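Local structure of PP1b (Porcine reproductive and respiratory syndrome virus, 6JDR) at residues 227-239 against 258-270. The protein probably unwinds RNA and DNA duplexes with 5' to 3' polarity, powered by ATP hydrolysis, as the helicase subunit of the viral replicase. The protein carries 1 engineered substitution. Residues are numbered along the deposited sequence; the frame is centred on the assembly and turned at random.
Sequences AAYCNHLDVLRLL and FDSHCYVFDIMPQ. With ZN (zinc ion), chain E.
A zinc ion joins A228 to S260 and a water joins A227 to C262 at the polar end of this contact, the H232 ring lies over the loop beside them, and apolar packing completes it where helix 232-239 lies against the loop between strands 245-248 and 270-276. A228 O binds zinc at 2.3 Å and S260 O at 2.4 Å, so one backbone carbonyl comes from each segment. A zinc-bound water also donates to D259 OD2, which accepts from H261 ND1; this oxygen lies in the imidazole plane, while the N-H meets it from above the carboxylate plane. H261 NE2 gives a bifurcated hydrogen bond to both oxygens of D266, on their syn sides and tilted from the ring plane, so bonds at both nitrogens fix the ring's rotation.

A CH-pi contact supports the next step along the loop: C262 CA stands over the H232 ring, 3.8 Å from its centroid and 8° off the normal. With CG anti to the carbonyl carbon (chi1 -66°), that imidazole lies across the H261-C262 peptide. The bridging water accepts from C262 N and donates to A227 O; a different one, not on the metal, lies between H232 NE2 and C230 O, with a weak further bond to S260 O. Both segments belong to the superfamily 1 helicase core with its P-loop NTPase fold, whose parallel sheet sets strand 222-224 beside 245-248; the helix and loop follow these strands in sequence.

Farther along the helix, L239 CD1 meets V264 CG2 tip to tip at 3.8 Å, whereas V235 CG1 lies alongside V264 CG2, the two valines pointing opposite ways. L236 CD2 comes obliquely to the Y263 ring, 3.9 Å from Y263 CE2. Helix 134-142 adds V137 and V141. At the other end, in the 3-10 segment 227-229, A227 CB touches F265 CZ at 3.7 Å; the phenyl ring also meets F146.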
ATOM      1  N   ALA A 227       1.642   8.893   1.854  1.00 43.58           N
ATOM      2  CA  ALA A 227       2.513   8.507   2.968  1.00 42.72           C
ATOM      3  C   ALA A 227       3.558   9.560   3.355  1.00 41.94           C
ATOM      4  O   ALA A 227       3.843   9.742   4.536  1.00 43.08           O
ATOM      5  CB  ALA A 227       3.192   7.183   2.662  1.00 44.18           C
ATOM      6  N   ALA A 228       4.114  10.259   2.370  1.00 41.44           N
ATOM      7  CA  ALA A 228       5.173  11.249   2.624  1.00 40.37           C
ATOM      8  C   ALA A 228       4.672  12.516   3.319  1.00 39.52           C
ATOM      9  O   ALA A 228       5.474  13.318   3.807  1.00 39.19           O
ATOM     10  CB  ALA A 228       5.875  11.612   1.324  1.00 39.38           C
ATOM     11  N   TYR A 229       3.354  12.694   3.362  1.00 39.75           N
ATOM     12  CA  TYR A 229       2.750  13.862   3.987  1.00 40.95           C
ATOM     13  C   TYR A 229       2.195  13.578   5.384  1.00 38.98           C
ATOM     14  O   TYR A 229       1.743  14.494   6.064  1.00 38.07           O
ATOM     15  CB  TYR A 229       1.638  14.396   3.081  1.00 43.85           C
ATOM     16  CG  TYR A 229       2.147  14.845   1.733  1.00 48.51           C
ATOM     17  CD1 TYR A 229       2.451  16.183   1.493  1.00 51.48           C
ATOM     18  CD2 TYR A 229       2.351  13.929   0.699  1.00 52.41           C
ATOM     19  CE1 TYR A 229       2.933  16.599   0.261  1.00 53.17           C
ATOM     20  CE2 TYR A 229       2.832  14.336  -0.536  1.00 53.95           C
ATOM     21  CZ  TYR A 229       3.121  15.673  -0.749  1.00 55.52           C
ATOM     22  OH  TYR A 229       3.596  16.092  -1.971  1.00 59.31           O
ATOM     23  N   CYS A 230       2.255  12.325   5.827  1.00 38.11           N
ATOM     24  CA  CYS A 230       1.503  11.898   7.012  1.00 38.12           C
ATOM     25  C   CYS A 230       2.157  12.253   8.339  1.00 36.86           C
ATOM     26  O   CYS A 230       3.366  12.436   8.419  1.00 38.27           O
ATOM     27  CB  CYS A 230       1.250  10.394   6.965  1.00 38.85           C
ATOM     28  SG  CYS A 230      -0.057   9.928   5.819  1.00 39.61           S
ATOM     29  N   ASN A 231       1.331  12.336   9.376  1.00 36.23           N
ATOM     30  CA  ASN A 231       1.794  12.597  10.736  1.00 35.84           C
ATOM     31  C   ASN A 231       2.555  11.390  11.265  1.00 34.96           C
ATOM     32  O   ASN A 231       2.031  10.281  11.275  1.00 33.55           O
ATOM     33  CB  ASN A 231       0.599  12.915  11.641  1.00 36.31           C
ATOM     34  CG  ASN A 231       1.004  13.167  13.085  1.00 37.39           C
ATOM     35  OD1 ASN A 231       1.394  12.243  13.806  1.00 38.91           O
ATOM     36  ND2 ASN A 231       0.887  14.416  13.523  1.00 36.87           N
ATOM     37  N   HIS A 232       3.784  11.616  11.719  1.00 34.95           N
ATOM     38  CA  HIS A 232       4.688  10.519  12.072  1.00 34.61           C
ATOM     39  C   HIS A 232       4.160   9.685  13.234  1.00 34.56           C
ATOM     40  O   HIS A 232       4.199   8.462  13.181  1.00 35.41           O
ATOM     41  CB  HIS A 232       6.089  11.045  12.398  1.00 33.79           C
ATOM     42  CG  HIS A 232       6.793  11.656  11.229  1.00 33.36           C
ATOM     43  ND1 HIS A 232       8.114  12.050  11.281  1.00 33.71           N
ATOM     44  CD2 HIS A 232       6.365  11.940   9.977  1.00 33.33           C
ATOM     45  CE1 HIS A 232       8.464  12.565  10.117  1.00 33.58           C
ATOM     46  NE2 HIS A 232       7.420  12.510   9.307  1.00 33.72           N
ATOM     47  N   LEU A 233       3.655  10.352  14.267  1.00 34.83           N
ATOM     48  CA  LEU A 233       3.129   9.660  15.443  1.00 35.45           C
ATOM     49  C   LEU A 233       1.886   8.837  15.112  1.00 36.56           C
ATOM     50  O   LEU A 233       1.729   7.723  15.616  1.00 38.28           O
ATOM     51  CB  LEU A 233       2.818  10.659  16.569  1.00 35.05           C
ATOM     52  CG  LEU A 233       2.400  10.045  17.912  1.00 35.29           C
ATOM     53  CD1 LEU A 233       3.534   9.233  18.524  1.00 35.01           C
ATOM     54  CD2 LEU A 233       1.940  11.122  18.882  1.00 35.20           C
ATOM     55  N   ASP A 234       1.003   9.376  14.272  1.00 37.30           N
ATOM     56  CA  ASP A 234      -0.180   8.627  13.843  1.00 38.22           C
ATOM     57  C   ASP A 234       0.202   7.374  13.060  1.00 38.22           C
ATOM     58  O   ASP A 234      -0.463   6.349  13.162  1.00 37.02           O
ATOM     59  CB  ASP A 234      -1.107   9.492  12.987  1.00 38.86           C
ATOM     60  CG  ASP A 234      -1.832  10.544  13.790  1.00 40.15           C
ATOM     61  OD1 ASP A 234      -2.019  10.351  15.007  1.00 44.67           O
ATOM     62  OD2 ASP A 234      -2.232  11.566  13.206  1.00 40.41           O
ATOM     63  N   VAL A 235       1.270   7.464  12.275  1.00 38.23           N
ATOM     64  CA  VAL A 235       1.740   6.316  11.513  1.00 39.73           C
ATOM     65  C   VAL A 235       2.230   5.222  12.465  1.00 40.02           C
ATOM     66  O   VAL A 235       1.953   4.037  12.257  1.00 37.83           O
ATOM     67  CB  VAL A 235       2.843   6.708  10.509  1.00 39.24           C
ATOM     68  CG1 VAL A 235       3.512   5.475   9.921  1.00 38.96           C
ATOM     69  CG2 VAL A 235       2.251   7.566   9.402  1.00 39.11           C
ATOM     70  N   LEU A 236       2.944   5.629  13.509  1.00 40.53           N
ATOM     71  CA  LEU A 236       3.398   4.688  14.526  1.00 41.44           C
ATOM     72  C   LEU A 236       2.229   4.056  15.288  1.00 41.92           C
ATOM     73  O   LEU A 236       2.299   2.889  15.665  1.00 40.15           O
ATOM     74  CB  LEU A 236       4.361   5.368  15.495  1.00 41.31           C
ATOM     75  CG  LEU A 236       5.716   5.792  14.927  1.00 40.64           C
ATOM     76  CD1 LEU A 236       6.552   6.415  16.031  1.00 40.13           C
ATOM     77  CD2 LEU A 236       6.447   4.610  14.307  1.00 41.45           C
ATOM     78  N   ARG A 237       1.161   4.824  15.507  1.00 43.85           N
ATOM     79  CA  ARG A 237      -0.059   4.286  16.118  1.00 44.16           C
ATOM     80  C   ARG A 237      -0.635   3.144  15.286  1.00 43.68           C
ATOM     81  O   ARG A 237      -0.971   2.093  15.828  1.00 45.54           O
ATOM     82  CB  ARG A 237      -1.121   5.373  16.298  1.00 44.95           C
ATOM     83  CG  ARG A 237      -0.856   6.336  17.444  1.00 47.00           C
ATOM     84  CD  ARG A 237      -1.959   7.385  17.538  1.00 48.44           C
ATOM     85  NE  ARG A 237      -1.765   8.292  18.672  1.00 50.41           N
ATOM     86  CZ  ARG A 237      -1.564   9.612  18.599  1.00 53.06           C
ATOM     87  NH1 ARG A 237      -1.527  10.258  17.432  1.00 53.15           N
ATOM     88  NH2 ARG A 237      -1.408  10.304  19.724  1.00 51.77           N
ATOM     89  N   LEU A 238      -0.745   3.354  13.974  1.00 43.29           N
ATOM     90  CA  LEU A 238      -1.237   2.321  13.061  1.00 43.32           C
ATOM     91  C   LEU A 238      -0.317   1.103  13.042  1.00 42.77           C
ATOM     92  O   LEU A 238      -0.766  -0.027  13.220  1.00 42.88           O
ATOM     93  CB  LEU A 238      -1.370   2.864  11.637  1.00 43.55           C
ATOM     94  CG  LEU A 238      -2.415   3.954  11.378  1.00 44.33           C
ATOM     95  CD1 LEU A 238      -2.457   4.281   9.892  1.00 43.91           C
ATOM     96  CD2 LEU A 238      -3.794   3.542  11.879  1.00 44.76           C
ATOM     97  N   LEU A 239       0.973   1.344  12.839  1.00 42.28           N
ATOM     98  CA  LEU A 239       1.952   0.267  12.786  1.00 42.42           C
ATOM     99  C   LEU A 239       2.065  -0.533  14.084  1.00 44.40           C
ATOM    100  O   LEU A 239       2.579  -1.649  14.076  1.00 45.96           O
ATOM    101  CB  LEU A 239       3.316   0.807  12.373  1.00 41.43           C
ATOM    102  CG  LEU A 239       3.383   1.181  10.894  1.00 41.16           C
ATOM    103  CD1 LEU A 239       4.663   1.942  10.583  1.00 41.25           C
ATOM    104  CD2 LEU A 239       3.272  -0.061  10.026  1.00 41.63           C
ATOM    105  N   PHE A 258      13.840  19.895   2.616  1.00 82.27           N
ATOM    106  CA  PHE A 258      12.549  19.853   1.923  1.00 79.73           C
ATOM    107  C   PHE A 258      11.917  18.466   1.979  1.00 75.25           C
ATOM    108  O   PHE A 258      10.929  18.206   1.289  1.00 76.47           O
ATOM    109  CB  PHE A 258      12.720  20.265   0.456  1.00 80.83           C
ATOM    110  CG  PHE A 258      12.579  21.739   0.215  1.00 81.69           C
ATOM    111  CD1 PHE A 258      11.426  22.251  -0.364  1.00 81.59           C
ATOM    112  CD2 PHE A 258      13.600  22.617   0.558  1.00 81.53           C
ATOM    113  CE1 PHE A 258      11.293  23.607  -0.595  1.00 82.77           C
ATOM    114  CE2 PHE A 258      13.474  23.976   0.329  1.00 82.09           C
ATOM    115  CZ  PHE A 258      12.319  24.474  -0.250  1.00 82.86           C
ATOM    116  N   ASP A 259      12.476  17.580   2.799  1.00 69.26           N
ATOM    117  CA  ASP A 259      11.988  16.214   2.882  1.00 65.53           C
ATOM    118  C   ASP A 259      11.832  15.778   4.330  1.00 60.67           C
ATOM    119  O   ASP A 259      12.814  15.598   5.049  1.00 59.99           O
ATOM    120  CB  ASP A 259      12.940  15.269   2.150  1.00 67.87           C
ATOM    121  CG  ASP A 259      12.435  13.840   2.111  1.00 70.07           C
ATOM    122  OD1 ASP A 259      13.241  12.945   1.778  1.00 75.42           O
ATOM    123  OD2 ASP A 259      11.244  13.603   2.413  1.00 68.19           O
ATOM    124  N   SER A 260      10.581  15.625   4.744  1.00 55.66           N
ATOM    125  CA  SER A 260      10.248  15.004   6.010  1.00 51.61           C
ATOM    126  C   SER A 260       9.263  13.880   5.735  1.00 48.59           C
ATOM    127  O   SER A 260       8.254  14.078   5.066  1.00 48.82           O
ATOM    128  CB  SER A 260       9.632  16.020   6.968  1.00 51.04           C
ATOM    129  OG  SER A 260       8.994  15.372   8.051  1.00 50.57           O
ATOM    130  N   HIS A 261       9.578  12.695   6.239  1.00 46.57           N
ATOM    131  CA  HIS A 261       8.689  11.551   6.134  1.00 45.55           C
ATOM    132  C   HIS A 261       9.017  10.598   7.267  1.00 43.21           C
ATOM    133  O   HIS A 261      10.122  10.633   7.801  1.00 43.05           O
ATOM    134  CB  HIS A 261       8.851  10.860   4.779  1.00 47.08           C
ATOM    135  CG  HIS A 261      10.250  10.413   4.490  1.00 48.56           C
ATOM    136  ND1 HIS A 261      11.158  11.200   3.816  1.00 49.81           N
ATOM    137  CD2 HIS A 261      10.898   9.260   4.786  1.00 50.10           C
ATOM    138  CE1 HIS A 261      12.304  10.552   3.705  1.00 50.21           C
ATOM    139  NE2 HIS A 261      12.174   9.374   4.287  1.00 50.32           N
ATOM    140  N   CYS A 262       8.064   9.756   7.641  1.00 41.98           N
ATOM    141  CA  CYS A 262       8.275   8.843   8.759  1.00 41.67           C
ATOM    142  C   CYS A 262       9.470   7.937   8.479  1.00 40.47           C
ATOM    143  O   CYS A 262       9.600   7.396   7.381  1.00 41.56           O
ATOM    144  CB  CYS A 262       7.025   8.006   9.030  1.00 42.04           C
ATOM    145  SG  CYS A 262       7.009   7.250  10.673  1.00 44.44           S
ATOM    146  N   TYR A 263      10.343   7.790   9.473  1.00 39.30           N
ATOM    147  CA  TYR A 263      11.556   6.971   9.344  1.00 39.63           C
ATOM    148  C   TYR A 263      11.263   5.535   8.893  1.00 39.98           C
ATOM    149  O   TYR A 263      12.090   4.914   8.227  1.00 39.04           O
ATOM    150  CB  TYR A 263      12.327   6.934  10.668  1.00 39.97           C
ATOM    151  CG  TYR A 263      11.714   5.993  11.679  1.00 40.90           C
ATOM    152  CD1 TYR A 263      12.178   4.686  11.812  1.00 41.43           C
ATOM    153  CD2 TYR A 263      10.648   6.396  12.479  1.00 41.03           C
ATOM    154  CE1 TYR A 263      11.605   3.811  12.722  1.00 41.65           C
ATOM    155  CE2 TYR A 263      10.073   5.532  13.396  1.00 42.13           C
ATOM    156  CZ  TYR A 263      10.554   4.240  13.513  1.00 42.05           C
ATOM    157  OH  TYR A 263       9.984   3.379  14.420  1.00 42.85           O
ATOM    158  N   VAL A 264      10.094   5.013   9.263  1.00 40.68           N
ATOM    159  CA  VAL A 264       9.729   3.638   8.924  1.00 42.10           C
ATOM    160  C   VAL A 264       9.791   3.352   7.423  1.00 44.25           C
ATOM    161  O   VAL A 264      10.075   2.222   7.028  1.00 45.64           O
ATOM    162  CB  VAL A 264       8.332   3.232   9.459  1.00 42.20           C
ATOM    163  CG1 VAL A 264       8.312   3.248  10.982  1.00 42.26           C
ATOM    164  CG2 VAL A 264       7.222   4.106   8.880  1.00 41.73           C
ATOM    165  N   PHE A 265       9.553   4.370   6.595  1.00 44.41           N
ATOM    166  CA  PHE A 265       9.549   4.191   5.138  1.00 45.04           C
ATOM    167  C   PHE A 265      10.931   3.900   4.566  1.00 46.19           C
ATOM    168  O   PHE A 265      11.042   3.276   3.512  1.00 47.83           O
ATOM    169  CB  PHE A 265       8.953   5.411   4.424  1.00 43.50           C
ATOM    170  CG  PHE A 265       7.584   5.790   4.907  1.00 42.33           C
ATOM    171  CD1 PHE A 265       6.645   4.820   5.232  1.00 42.40           C
ATOM    172  CD2 PHE A 265       7.233   7.124   5.034  1.00 42.66           C
ATOM    173  CE1 PHE A 265       5.387   5.176   5.684  1.00 43.52           C
ATOM    174  CE2 PHE A 265       5.977   7.485   5.480  1.00 42.42           C
ATOM    175  CZ  PHE A 265       5.052   6.513   5.807  1.00 43.64           C
ATOM    176  N   ASP A 266      11.973   4.344   5.262  1.00 47.60           N
ATOM    177  CA  ASP A 266      13.350   4.077   4.851  1.00 48.95           C
ATOM    178  C   ASP A 266      13.833   2.676   5.235  1.00 49.57           C
ATOM    179  O   ASP A 266      14.887   2.242   4.780  1.00 52.51           O
ATOM    180  CB  ASP A 266      14.281   5.137   5.436  1.00 49.30           C
ATOM    181  CG  ASP A 266      13.930   6.535   4.966  1.00 50.12           C
ATOM    182  OD1 ASP A 266      13.735   6.715   3.746  1.00 50.30           O
ATOM    183  OD2 ASP A 266      13.834   7.453   5.811  1.00 50.48           O
ATOM    184  N   ILE A 267      13.073   1.979   6.074  1.00 50.06           N
ATOM    185  CA  ILE A 267      13.393   0.600   6.453  1.00 51.25           C
ATOM    186  C   ILE A 267      12.287  -0.380   6.046  1.00 50.39           C
ATOM    187  O   ILE A 267      12.365  -1.572   6.333  1.00 50.50           O
ATOM    188  CB  ILE A 267      13.696   0.486   7.967  1.00 52.32           C
ATOM    189  CG1 ILE A 267      12.524   0.997   8.814  1.00 53.60           C
ATOM    190  CG2 ILE A 267      14.954   1.274   8.308  1.00 51.82           C
ATOM    191  CD1 ILE A 267      12.688   0.743  10.300  1.00 53.87           C
ATOM    192  N   MET A 268      11.274   0.128   5.352  1.00 49.62           N
ATOM    193  CA  MET A 268      10.152  -0.676   4.898  1.00 49.90           C
ATOM    194  C   MET A 268      10.554  -1.367   3.587  1.00 51.33           C
ATOM    195  O   MET A 268      11.384  -0.839   2.840  1.00 51.74           O
ATOM    196  CB  MET A 268       8.945   0.241   4.670  1.00 49.87           C
ATOM    197  CG  MET A 268       7.578  -0.405   4.799  1.00 49.53           C
ATOM    198  SD  MET A 268       6.281   0.856   4.805  1.00 49.09           S
ATOM    199  CE  MET A 268       5.859   0.960   6.540  1.00 48.52           C
ATOM    200  N   PRO A 269       9.990  -2.555   3.306  1.00 51.32           N
ATOM    201  CA  PRO A 269      10.226  -3.152   1.989  1.00 52.33           C
ATOM    202  C   PRO A 269       9.620  -2.291   0.882  1.00 52.70           C
ATOM    203  O   PRO A 269       8.434  -1.975   0.933  1.00 51.84           O
ATOM    204  CB  PRO A 269       9.523  -4.513   2.079  1.00 51.96           C
ATOM    205  CG  PRO A 269       9.459  -4.810   3.534  1.00 52.34           C
ATOM    206  CD  PRO A 269       9.303  -3.486   4.217  1.00 51.84           C
ATOM    207  N   GLN A 270      10.434  -1.920  -0.103  1.00 55.12           N
ATOM    208  CA  GLN A 270      10.019  -0.976  -1.141  1.00 56.51           C
ATOM    209  C   GLN A 270       9.722  -1.640  -2.484  1.00 56.98           C
ATOM    210  O   GLN A 270      10.344  -2.634  -2.855  1.00 58.20           O
ATOM    211  CB  GLN A 270      11.086   0.106  -1.312  1.00 58.56           C
ATOM    212  CG  GLN A 270      11.122   1.083  -0.148  1.00 60.15           C
ATOM    213  CD  GLN A 270      12.346   1.975  -0.150  1.00 61.20           C
ATOM    214  OE1 GLN A 270      12.978   2.192  -1.187  1.00 62.30           O
ATOM    215  NE2 GLN A 270      12.687   2.504   1.020  1.00 62.92           N
TER
HETATM  216 ZN    ZN E 504       6.741  15.281   3.725  1.00 60.27          ZN
HETATM  217  O   HOH W   1       5.533  10.661   6.435  1.00 38.81           O
HETATM  218  O   HOH W   2       5.654  13.505   7.262  1.00 39.64           O
HETATM  219  O   HOH W   3       8.355  14.053   2.198  1.00 50.72           O